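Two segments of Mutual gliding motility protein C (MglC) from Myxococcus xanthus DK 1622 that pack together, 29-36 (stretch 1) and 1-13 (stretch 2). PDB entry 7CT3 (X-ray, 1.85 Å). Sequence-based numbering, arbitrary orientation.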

# COMPACT_ATOMS: atom_id res chain seq x y z
N SER A 29 -16.53 12.02 3.61
CA SER A 29 -15.67 12.07 4.82
C SER A 29 -16.56 12.25 6.05
O SER A 29 -17.54 13.03 5.99
CB SER A 29 -14.60 13.12 4.73
OG SER A 29 -15.15 14.40 4.44
N VAL A 30 -16.25 11.53 7.12
CA VAL A 30 -17.02 11.50 8.40
C VAL A 30 -16.30 12.39 9.42
O VAL A 30 -16.96 13.20 10.06
CB VAL A 30 -17.17 10.06 8.91
CG1 VAL A 30 -17.84 10.01 10.27
CG2 VAL A 30 -17.91 9.19 7.91
N ASP A 31 -15.00 12.20 9.61
CA ASP A 31 -14.21 12.94 10.63
C ASP A 31 -12.74 12.95 10.20
O ASP A 31 -12.34 12.08 9.41
CB ASP A 31 -14.41 12.34 12.02
CG ASP A 31 -14.29 13.34 13.16
OD1 ASP A 31 -13.85 14.48 12.90
OD2 ASP A 31 -14.65 12.98 14.30
N THR A 32 -11.99 13.94 10.68
CA THR A 32 -10.54 14.08 10.40
C THR A 32 -9.85 14.73 11.60
O THR A 32 -10.54 15.40 12.41
CB THR A 32 -10.27 14.88 9.12
OG1 THR A 32 -8.98 14.52 8.63
CG2 THR A 32 -10.32 16.38 9.31
N PHE A 33 -8.54 14.53 11.68
CA PHE A 33 -7.59 15.39 12.43
C PHE A 33 -6.40 15.69 11.51
O PHE A 33 -5.77 14.73 11.04
CB PHE A 33 -7.14 14.74 13.73
CG PHE A 33 -6.33 15.68 14.58
CD1 PHE A 33 -4.97 15.82 14.38
CD2 PHE A 33 -6.95 16.49 15.53
CE1 PHE A 33 -4.23 16.72 15.13
CE2 PHE A 33 -6.20 17.38 16.28
CZ PHE A 33 -4.85 17.49 16.08
N GLN A 34 -6.13 16.97 11.24
CA GLN A 34 -5.03 17.42 10.35
C GLN A 34 -3.88 17.98 11.19
O GLN A 34 -4.16 18.68 12.20
CB GLN A 34 -5.51 18.48 9.36
CG GLN A 34 -6.54 17.96 8.38
CD GLN A 34 -6.67 18.82 7.14
OE1 GLN A 34 -6.07 19.89 7.02
NE2 GLN A 34 -7.46 18.34 6.20
N LYS A 35 -2.64 17.67 10.79
CA LYS A 35 -1.40 18.35 11.25
C LYS A 35 -1.65 19.86 11.26
O LYS A 35 -1.78 20.44 10.16
CB LYS A 35 -0.24 17.98 10.32
CG LYS A 35 1.11 18.58 10.68
CD LYS A 35 1.66 18.09 12.00
CE LYS A 35 3.07 18.59 12.28
NZ LYS A 35 4.07 17.95 11.39
N ASP A 36 -1.75 20.47 12.44
CA ASP A 36 -1.89 21.94 12.63
C ASP A 36 -0.50 22.57 12.71
O ASP A 36 -0.32 23.68 12.16
CB ASP A 36 -2.71 22.26 13.89
CG ASP A 36 -2.83 23.75 14.16
OD1 ASP A 36 -3.17 24.50 13.22
OD2 ASP A 36 -2.58 24.16 15.32
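Stretch 2 1-13: MSFRTHLESVVNQ

Most of stretch 2 is a helix, which includes residues 4 to 13; stretch 1 is a strand from Ser 29 to Gln 34 followed by two residues outside it. The phi/psi values of residues 4 to 13 all lie in the helical region, and backbone bonds such as Glu 8 N to Arg 4 O (2.8 Å) and Asn 12 N to Glu 8 O (2.9 Å) confirm the i to i+4 pattern. The helix and strand axes approach to 7.3 Å and run in broadly the same direction, with a signed crossing angle of -32°. The register agrees with this direction: the nearest CA pairs are Asp 31 CA with Met 1 CA (6.5 Å), Phe 33 CA with Glu 8 CA (5.4 Å) and Lys 35 CA with Val 11 CA (6.7 Å). Together the two surfaces bury 557 Å².

Met 1, a selenomethionine, points its CA-to-CB bond away from the strand, so its backbone makes the approach. Its CA lies 3.3 Å from Asp 31 OD2, and its N forms a salt bridge with the same oxygen at 3.4 Å, as expected for a chain-terminal amine near a carboxylate. The residue is poorly ordered with high B factors, so these distances carry less weight than those farther along. Ser 2 makes no contact. Phe 3 points toward the strand and meets it with its ring edge: CE2 is 3.8 Å from Val 30 CG1, and CD2 is 4.2 Å from Asp 31 CB.

The CA-to-CB bond of Arg 4 points sideways, but the end of the side chain comes nearer the strand. Both NE (2.8 Å, N-H...acceptor angle 148°) and NH1 (2.9 Å, 140°) donate to Asp 31 OD1, with that oxygen near the guanidinium plane. These bonds belong to a salt bridge. The same carboxylate oxygen, Asp 31 OD1, also accepts from Thr 32 N at 2.9 Å, a bond within the strand. Arg 4 NE is 3.4 Å from Thr 32 O, but the poor angle rules out a hydrogen bond there.

Thr 5 and His 6 do not touch the strand. One turn beyond Phe 3, Leu 7 points toward it, placing CD1 3.8 Å from Asp 31 C and 3.7 Å from Thr 32 N; its CB is 3.9 Å from Phe 33 CB. The contact thus includes strand backbone as well as side chain.

The CA-to-CB bond of Glu 8 points sideways, and CG lies over one face of the Phe 33 ring. Its CG is 3.6 Å from Phe 33 CE2 and 3.7 Å from the ring centroid, only 16° off the normal, which identifies a CH-pi contact. Ser 9 and Val 10 are not in contact.

Val 11 again points toward the strand, four residues after Leu 7. Its CB is 3.9 Å from Phe 33 CD1, its CG2 3.5 Å from Phe 33 O, and its CG1 4.0 Å from Lys 35 N. Asn 12 adds a marginal approach, OD1 to Phe 33 CE1 at 4.5 Å, and Gln 13 lies out of reach.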

# COMPACT_ATOMS: atom_id res chain seq x y z
N MSE A 1 -17.53 11.58 15.40
CA MSE A 1 -17.16 12.59 16.44
C MSE A 1 -16.52 11.90 17.65
O MSE A 1 -15.60 12.44 18.25
CB MSE A 1 -18.38 13.39 16.89
CG MSE A 1 -18.04 14.55 17.80
SE MSE A 1 -16.78 15.76 16.91
CE MSE A 1 -17.70 17.42 16.44
N SER A 2 -17.04 10.72 18.00
CA SER A 2 -16.41 9.88 19.02
C SER A 2 -15.01 9.44 18.56
O SER A 2 -14.22 9.01 19.43
CB SER A 2 -17.27 8.70 19.35
OG SER A 2 -18.50 9.11 19.93
N PHE A 3 -14.72 9.53 17.26
CA PHE A 3 -13.45 9.04 16.64
C PHE A 3 -12.30 10.03 16.85
O PHE A 3 -11.15 9.57 16.83
CB PHE A 3 -13.56 8.90 15.12
CG PHE A 3 -14.72 8.08 14.62
CD1 PHE A 3 -15.02 6.85 15.18
CD2 PHE A 3 -15.49 8.53 13.56
CE1 PHE A 3 -16.08 6.09 14.71
CE2 PHE A 3 -16.55 7.77 13.09
CZ PHE A 3 -16.84 6.55 13.66
N ARG A 4 -12.56 11.33 16.96
CA ARG A 4 -11.51 12.34 16.66
C ARG A 4 -10.32 12.19 17.60
O ARG A 4 -9.19 12.39 17.12
CB ARG A 4 -12.02 13.79 16.67
CG ARG A 4 -11.01 14.72 16.01
CD ARG A 4 -11.52 16.11 15.76
NE ARG A 4 -12.69 16.13 14.90
CZ ARG A 4 -13.47 17.19 14.74
NH1 ARG A 4 -14.53 17.13 13.94
NH2 ARG A 4 -13.20 18.32 15.38
N THR A 5 -10.54 11.86 18.87
CA THR A 5 -9.45 11.64 19.87
C THR A 5 -8.46 10.59 19.33
O THR A 5 -7.24 10.77 19.49
CB THR A 5 -10.00 11.26 21.25
OG1 THR A 5 -8.90 11.30 22.15
CG2 THR A 5 -10.66 9.90 21.31
N HIS A 6 -8.97 9.53 18.69
CA HIS A 6 -8.16 8.43 18.11
C HIS A 6 -7.39 8.94 16.89
O HIS A 6 -6.20 8.59 16.76
CB HIS A 6 -9.03 7.21 17.78
CG HIS A 6 -9.77 6.68 18.96
ND1 HIS A 6 -9.14 6.36 20.14
CD2 HIS A 6 -11.08 6.42 19.15
CE1 HIS A 6 -10.02 5.92 21.01
NE2 HIS A 6 -11.22 5.95 20.43
N LEU A 7 -8.04 9.74 16.03
CA LEU A 7 -7.42 10.32 14.81
C LEU A 7 -6.28 11.24 15.23
O LEU A 7 -5.21 11.19 14.60
CB LEU A 7 -8.47 11.08 13.99
CG LEU A 7 -9.72 10.30 13.59
CD1 LEU A 7 -10.66 11.16 12.76
CD2 LEU A 7 -9.36 9.03 12.83
N GLU A 8 -6.49 12.04 16.28
CA GLU A 8 -5.47 12.98 16.81
C GLU A 8 -4.28 12.18 17.34
O GLU A 8 -3.14 12.58 17.07
CB GLU A 8 -6.08 13.89 17.89
CG GLU A 8 -5.06 14.82 18.52
CD GLU A 8 -5.63 15.83 19.49
OE1 GLU A 8 -6.78 15.65 19.92
OE2 GLU A 8 -4.92 16.80 19.81
N SER A 9 -4.54 11.08 18.06
CA SER A 9 -3.48 10.20 18.63
C SER A 9 -2.58 9.68 17.51
O SER A 9 -1.34 9.69 17.69
CB SER A 9 -4.08 9.07 19.42
OG SER A 9 -3.07 8.17 19.85
N VAL A 10 -3.16 9.26 16.38
CA VAL A 10 -2.38 8.73 15.22
C VAL A 10 -1.44 9.84 14.72
O VAL A 10 -0.23 9.60 14.63
CB VAL A 10 -3.28 8.20 14.10
CG1 VAL A 10 -2.47 7.83 12.87
CG2 VAL A 10 -4.10 7.01 14.56
N VAL A 11 -2.00 11.01 14.41
CA VAL A 11 -1.22 12.14 13.82
C VAL A 11 -0.10 12.54 14.79
O VAL A 11 1.02 12.77 14.33
CB VAL A 11 -2.14 13.32 13.44
CG1 VAL A 11 -1.35 14.55 13.02
CG2 VAL A 11 -3.12 12.92 12.35
N ASN A 12 -0.40 12.56 16.09
CA ASN A 12 0.57 12.97 17.15
C ASN A 12 1.74 11.98 17.20
O ASN A 12 2.87 12.43 17.44
CB ASN A 12 -0.11 13.13 18.51
CG ASN A 12 -0.96 14.38 18.61
OD1 ASN A 12 -0.88 15.28 17.78
ND2 ASN A 12 -1.77 14.46 19.66
N GLN A 13 1.49 10.69 16.95
CA GLN A 13 2.51 9.61 17.13
C GLN A 13 3.39 9.46 15.88
O GLN A 13 4.51 8.97 16.03
CB GLN A 13 1.82 8.27 17.43
CG GLN A 13 1.25 8.18 18.83
CD GLN A 13 0.64 6.81 19.07
OE1 GLN A 13 1.35 5.82 19.20
NE2 GLN A 13 -0.68 6.76 19.11